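Local atomic coordinates of 4-hydroxybutyrate CoA-transferase (Porphyromonas gingivalis, PDB entry 3EH7), a protein that probably transfers coenzyme A between acyl groups, as an acetate or 4-hydroxybutyrate CoA-transferase of the acetyl-CoA hydrolase/transferase family. Residues E200-G203 with R204-E208; T363-N366 with G367-R371; T426-L429 with R430-G434. All coordinates share one frame; numbering follows the deposited sequence. Where two conformers were deposited one is given.

Interaction 1: E200-G203 with R204-E208; sequences EAIG and RNCAE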
# COMPACT_ATOMS: atom_id res chain seq x y z
N GLU A 200 -18.73 -22.32 -7.90
CA GLU A 200 -18.38 -22.76 -9.23
C GLU A 200 -18.38 -21.60 -10.23
O GLU A 200 -17.47 -21.48 -11.05
CB GLU A 200 -19.35 -23.85 -9.69
CG GLU A 200 -18.88 -24.58 -10.92
CD GLU A 200 -19.94 -25.48 -11.53
OE1 GLU A 200 -21.10 -25.48 -11.04
OE2 GLU A 200 -19.63 -26.17 -12.52
N ALA A 201 -19.43 -20.78 -10.17
CA ALA A 201 -19.55 -19.60 -11.02
C ALA A 201 -18.38 -18.64 -10.80
O ALA A 201 -17.79 -18.14 -11.76
CB ALA A 201 -20.91 -18.87 -10.77
N ILE A 202 -18.02 -18.41 -9.54
CA ILE A 202 -16.86 -17.54 -9.20
C ILE A 202 -15.57 -18.14 -9.79
O ILE A 202 -14.79 -17.44 -10.45
CB ILE A 202 -16.71 -17.31 -7.66
CG1 ILE A 202 -17.95 -16.57 -7.11
CG2 ILE A 202 -15.41 -16.50 -7.34
CD1 ILE A 202 -18.16 -16.72 -5.61
N GLY A 203 -15.37 -19.44 -9.58
CA GLY A 203 -14.19 -20.13 -10.05
C GLY A 203 -14.00 -20.02 -11.55
O GLY A 203 -12.90 -19.85 -12.04
N ARG A 204 -15.10 -20.14 -12.26
CA ARG A 204 -15.10 -20.08 -13.71
C ARG A 204 -14.72 -18.68 -14.19
O ARG A 204 -13.97 -18.53 -15.16
CB ARG A 204 -16.49 -20.46 -14.22
CG ARG A 204 -16.48 -21.24 -15.50
CD ARG A 204 -17.90 -21.40 -16.02
NE ARG A 204 -18.68 -22.31 -15.20
CZ ARG A 204 -18.77 -23.62 -15.42
NH1 ARG A 204 -19.52 -24.38 -14.63
NH2 ARG A 204 -18.12 -24.17 -16.44
N ASN A 205 -15.21 -17.65 -13.51
CA ASN A 205 -14.82 -16.28 -13.79
C ASN A 205 -13.35 -16.03 -13.49
O ASN A 205 -12.67 -15.38 -14.26
CB ASN A 205 -15.69 -15.30 -13.00
CG ASN A 205 -17.10 -15.16 -13.55
OD1 ASN A 205 -17.34 -15.39 -14.73
ND2 ASN A 205 -18.03 -14.79 -12.70
N CYS A 206 -12.85 -16.57 -12.38
CA CYS A 206 -11.44 -16.44 -12.07
C CYS A 206 -10.59 -17.05 -13.16
O CYS A 206 -9.65 -16.41 -13.60
CB CYS A 206 -11.10 -17.08 -10.72
SG CYS A 206 -11.73 -16.10 -9.38
N ALA A 207 -10.95 -18.26 -13.60
CA ALA A 207 -10.18 -18.97 -14.65
C ALA A 207 -10.07 -18.20 -15.95
O ALA A 207 -9.05 -18.27 -16.66
CB ALA A 207 -10.80 -20.35 -14.94
N GLU A 208 -11.13 -17.48 -16.27
CA GLU A 208 -11.14 -16.62 -17.43
C GLU A 208 -10.02 -15.60 -17.38
O GLU A 208 -9.59 -15.10 -18.41
CB GLU A 208 -12.44 -15.83 -17.38
CG GLU A 208 -13.05 -15.51 -18.69
CD GLU A 208 -14.51 -15.15 -18.49
OE1 GLU A 208 -15.37 -16.06 -18.49
OE2 GLU A 208 -14.77 -13.94 -18.33
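Glu-200, Ala-201, Ile-202 and Gly-203 each lend a carbonyl oxygen to the backbone N-H four residues on, from Arg-204 to Ala-207, in the regular ladder of an alpha helix; Cys-206 N lies 2.9 Å from Ile-202 O. The same spacing sets up one ionic pair on the outer side. Glu-200 and Arg-204 run alongside each other and point the same way, and a single carboxylate oxygen does the work: Glu-200 OE2 forms a salt bridge with Arg-204 NH1 at 2.8 Å. The planes of the two groups are 46° apart and Glu-200 OE1 stays 4.1 Å from Arg-204 NH1, so the pairing is single-pronged. With CG anti to its backbone nitrogen (chi1 -167°) and the chain extended beyond it, Glu-200 reaches toward an arginine whose own chain bends at chi3. The inner side is largely apolar: Ile-202 CG2 lies 4.2 Å from Cys-206 SG, and both side chains rest on Ala-359. Asn-205 is the polar exception at its margin, ND2 making a weak hydrogen bond to Thr-394 O. Helix 197-208 is thus amphipathic, packed on strands 355-359, 391-394 and 397-400, with an ionic pair on its more exposed side and apolar contact on the buried one.

Interaction 2: T363-N366 with G367-R371; sequences TAKN and GTASR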
# COMPACT_ATOMS: atom_id res chain seq x y z
N THR A 363 -23.29 -12.49 -1.61
CA THR A 363 -24.11 -12.36 -0.40
C THR A 363 -23.46 -13.03 0.79
O THR A 363 -22.48 -13.77 0.66
CB THR A 363 -25.55 -12.96 -0.58
OG1 THR A 363 -25.46 -14.38 -0.69
CG2 THR A 363 -26.28 -12.38 -1.81
N ALA A 364 -24.01 -12.76 1.95
CA ALA A 364 -23.56 -13.38 3.19
C ALA A 364 -24.76 -13.59 4.12
O ALA A 364 -25.87 -13.08 3.87
CB ALA A 364 -22.51 -12.52 3.85
N LYS A 365 -24.53 -14.34 5.18
CA LYS A 365 -25.50 -14.55 6.25
C LYS A 365 -26.76 -15.13 5.64
O LYS A 365 -27.87 -14.59 5.79
CB LYS A 365 -25.77 -13.25 7.04
CG LYS A 365 -24.53 -12.72 7.78
CD LYS A 365 -24.88 -11.85 9.00
CE LYS A 365 -25.84 -10.69 8.70
NZ LYS A 365 -25.19 -9.48 8.06
N ASN A 366 -26.54 -16.20 4.88
CA ASN A 366 -27.59 -17.01 4.33
C ASN A 366 -28.43 -16.22 3.33
O ASN A 366 -29.65 -16.43 3.22
CB ASN A 366 -28.45 -17.58 5.47
CG ASN A 366 -29.05 -18.90 5.12
OD1 ASN A 366 -30.20 -19.20 5.47
ND2 ASN A 366 -28.30 -19.70 4.39
N GLY A 367 -27.77 -15.32 2.61
CA GLY A 367 -28.41 -14.53 1.57
C GLY A 367 -29.17 -13.32 2.06
O GLY A 367 -29.81 -12.62 1.26
N THR A 368 -29.10 -13.07 3.37
CA THR A 368 -29.81 -11.92 3.98
C THR A 368 -28.98 -10.63 3.95
O THR A 368 -29.51 -9.56 4.25
CB THR A 368 -30.13 -12.20 5.46
OG1 THR A 368 -28.92 -12.46 6.19
CG2 THR A 368 -31.06 -13.40 5.60
N ALA A 369 -27.70 -10.73 3.59
CA ALA A 369 -26.75 -9.60 3.58
C ALA A 369 -25.98 -9.58 2.26
O ALA A 369 -25.68 -10.63 1.71
CB ALA A 369 -25.76 -9.71 4.75
N SER A 370 -25.62 -8.38 1.80
CA SER A 370 -24.80 -8.19 0.60
C SER A 370 -23.33 -7.99 0.97
O SER A 370 -23.02 -7.26 1.89
CB SER A 370 -25.30 -6.94 -0.12
OG SER A 370 -24.60 -6.73 -1.32
N ARG A 371 -22.40 -8.62 0.26
CA ARG A 371 -20.98 -8.26 0.40
C ARG A 371 -20.56 -7.00 -0.41
O ARG A 371 -19.43 -6.51 -0.27
CB ARG A 371 -20.08 -9.42 0.02
CG ARG A 371 -20.36 -10.66 0.77
CD ARG A 371 -19.17 -11.60 0.80
NE ARG A 371 -19.57 -12.79 1.56
CZ ARG A 371 -18.72 -13.64 2.13
NH1 ARG A 371 -17.39 -13.46 2.05
NH2 ARG A 371 -19.20 -14.68 2.79
O HOH W 1 -25.26 -15.68 1.75
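Arg-371 reaches across to Thr-363 on the opposite strand, its chain extended from CG to NE, and Arg-371 NE donates a hydrogen bond of 3.2 Å to Thr-363 O. The donor stands above the carbonyl plane rather than in it, at a C=O...N angle of 121°, and the methyl of Ala-364 lies obliquely beside the guanidinium. Thr-363 and Ser-370 form an antiparallel non-hydrogen-bonded pair on one face of the ribbon. The next pair, Ala-364 and Ala-369, is hydrogen-bonded and puts its methyls on the other face, CB to CB 4.4 Å. Over that second face folds Lys-365, bent at chi3 and chi4, until Lys-365 NZ is 3.4 Å from Ala-369 CB. Asn-366 and Gly-367, both with positive phi, occupy the corner of a type I' turn closed by Thr-368 N and Lys-365 O at 3.1 Å. Thr-368 and Ala-369 together face Ala-364 in a classic beta bulge, and a water links Thr-363 OG1, at 2.8 Å, weakly to Gly-367 N. The hairpin lies at the surface: Thr-363 touches His-418, just ahead of helix 419-433, and Arg-371 is joined by backbone bonding to Ile-319 of strand 318-320 and, weakly through NH1, to Cys-316 O.

Interaction 3: T426-L429 with R430-G434; sequences TKHL and RKRFG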
# COMPACT_ATOMS: atom_id res chain seq x y z
N THR A 426 -28.52 0.95 -6.00
CA THR A 426 -28.75 1.97 -7.02
C THR A 426 -29.29 3.27 -6.42
O THR A 426 -28.99 4.37 -6.91
CB THR A 426 -29.70 1.44 -8.10
OG1 THR A 426 -29.06 0.34 -8.76
CG2 THR A 426 -30.03 2.52 -9.14
N LYS A 427 -30.08 3.16 -5.36
CA LYS A 427 -30.60 4.39 -4.80
C LYS A 427 -29.51 5.15 -4.04
O LYS A 427 -29.43 6.36 -4.17
CB LYS A 427 -31.90 4.18 -4.04
CG LYS A 427 -31.83 3.81 -2.59
CD LYS A 427 -33.28 3.73 -2.06
CE LYS A 427 -33.99 2.41 -2.45
NZ LYS A 427 -35.45 2.62 -2.83
N HIS A 428 -28.61 4.45 -3.35
CA HIS A 428 -27.42 5.11 -2.81
C HIS A 428 -26.57 5.72 -3.93
O HIS A 428 -26.11 6.84 -3.81
CB HIS A 428 -26.59 4.15 -1.95
CG HIS A 428 -27.20 3.88 -0.61
ND1 HIS A 428 -28.17 2.91 -0.41
CD2 HIS A 428 -27.01 4.48 0.60
CE1 HIS A 428 -28.54 2.90 0.86
NE2 HIS A 428 -27.85 3.84 1.50
N LEU A 429 -26.39 5.01 -5.03
CA LEU A 429 -25.72 5.57 -6.19
C LEU A 429 -26.38 6.90 -6.56
O LEU A 429 -25.69 7.89 -6.77
CB LEU A 429 -25.78 4.59 -7.37
CG LEU A 429 -25.40 5.03 -8.79
CD1 LEU A 429 -23.91 5.15 -8.95
CD2 LEU A 429 -25.94 4.05 -9.81
N ARG A 430 -27.71 6.92 -6.61
CA ARG A 430 -28.45 8.10 -7.08
C ARG A 430 -28.39 9.27 -6.11
O ARG A 430 -28.22 10.40 -6.52
CB ARG A 430 -29.90 7.76 -7.39
CG ARG A 430 -30.32 8.37 -8.69
CD ARG A 430 -29.78 7.54 -9.87
NE ARG A 430 -30.77 6.56 -10.31
CZ ARG A 430 -30.59 5.66 -11.28
NH1 ARG A 430 -31.59 4.83 -11.58
NH2 ARG A 430 -29.43 5.59 -11.95
N LYS A 431 -28.54 8.98 -4.83
CA LYS A 431 -28.36 9.97 -3.78
C LYS A 431 -26.98 10.63 -3.89
O LYS A 431 -26.86 11.85 -3.75
CB LYS A 431 -28.52 9.31 -2.40
CG LYS A 431 -28.37 10.26 -1.22
CD LYS A 431 -28.82 9.62 0.09
CE LYS A 431 -28.03 8.37 0.41
NZ LYS A 431 -28.49 7.74 1.68
N ARG A 432 -25.94 9.83 -4.14
CA ARG A 432 -24.56 10.34 -4.27
C ARG A 432 -24.24 11.09 -5.57
O ARG A 432 -23.63 12.12 -5.51
CB ARG A 432 -23.55 9.20 -4.13
CG ARG A 432 -22.92 9.09 -2.78
CD ARG A 432 -22.28 7.71 -2.60
NE ARG A 432 -23.12 6.81 -1.78
CZ ARG A 432 -22.80 5.58 -1.40
NH1 ARG A 432 -23.64 4.90 -0.64
NH2 ARG A 432 -21.64 5.03 -1.76
N PHE A 433 -24.59 10.53 -6.72
CA PHE A 433 -24.16 11.08 -8.02
C PHE A 433 -25.31 11.49 -8.93
O PHE A 433 -25.08 11.77 -10.11
CB PHE A 433 -23.31 10.06 -8.77
CG PHE A 433 -22.24 9.43 -7.94
CD1 PHE A 433 -21.30 10.21 -7.29
CD2 PHE A 433 -22.17 8.05 -7.80
CE1 PHE A 433 -20.30 9.63 -6.52
CE2 PHE A 433 -21.18 7.46 -7.03
CZ PHE A 433 -20.25 8.25 -6.39
N GLY A 434 -26.54 11.53 -8.41
CA GLY A 434 -27.71 11.80 -9.24
C GLY A 434 -27.92 10.72 -10.28
O GLY A 434 -28.87 10.80 -11.07
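Thr-426 stands beside Arg-430 one turn further along helix 419-433, the two side chains pointing the same way. Its methyl is the part that touches: Thr-426 CG2, placed anti to the backbone nitrogen, lies over one face of the guanidinium, offset toward the rim and 3.7 Å from Arg-430 NH1. The hydroxyl is turned to its own helix instead, hydrogen-bonded to Arg-422 O. At Lys-427 the contact is carried by the backbone, where Lys-431 N donates to Lys-427 O at 2.8 Å in an almost straight bond (174°).

His-428 meets two basic side chains. Lys-431 runs alongside the ring, with Lys-431 NZ 3.7 Å from His-428 CD2 in the modelled conformer, one of two. Arg-432 crosses it at a slant, ring and guanidinium planes 76° apart, and brings Arg-432 NH1 to 3.3 Å from His-428 CB. Through ND1 the imidazole is bound to Glu-424 O, while Arg-432 NH2 is held by Pro-374 O.

Leu-429 turns to the apolar side. With CG anti to the backbone nitrogen (chi1 168°), Leu-429 CD1 comes to the edge of the Phe-433 ring, near its plane, 3.6 Å from Phe-433 CD2; the two side chains cross at about a right angle. Leu-429 also packs on Ala-410 and Ile-414 of helix 406-414, and Phe-433 on Leu-406 of that helix and on Ala-99 of the second subunit.

The last helix of the chain therefore carries two chemistries. Leu-429 and Phe-433 join it to its neighbours by apolar packing, whereas the side bearing His-428 gathers positive charge. The bond to Glu-424 O implies a hydrogen on ND1, and the nearby charges of Lys-431 and Arg-432 would be expected to lower the ring's tendency to take up a second proton.

None of the three contacts touches another, and they follow one another along the chain. Interaction 1 is the most buried, half of its touching residues being closed off where a helix lies on a large sheet; interactions 2 and 3 are surface contacts, with centres about 22 Å apart. Interactions 1 and 3 share the helical three- and four-residue spacing but use it differently: one joins opposite charges, while the other sets like-charged groups beside a histidine and reaches the second subunit. Interaction 2 swaps the helical ladder for a hairpin's cross-strand bonds. Each illustrates how local backbone form limits which side chains can meet.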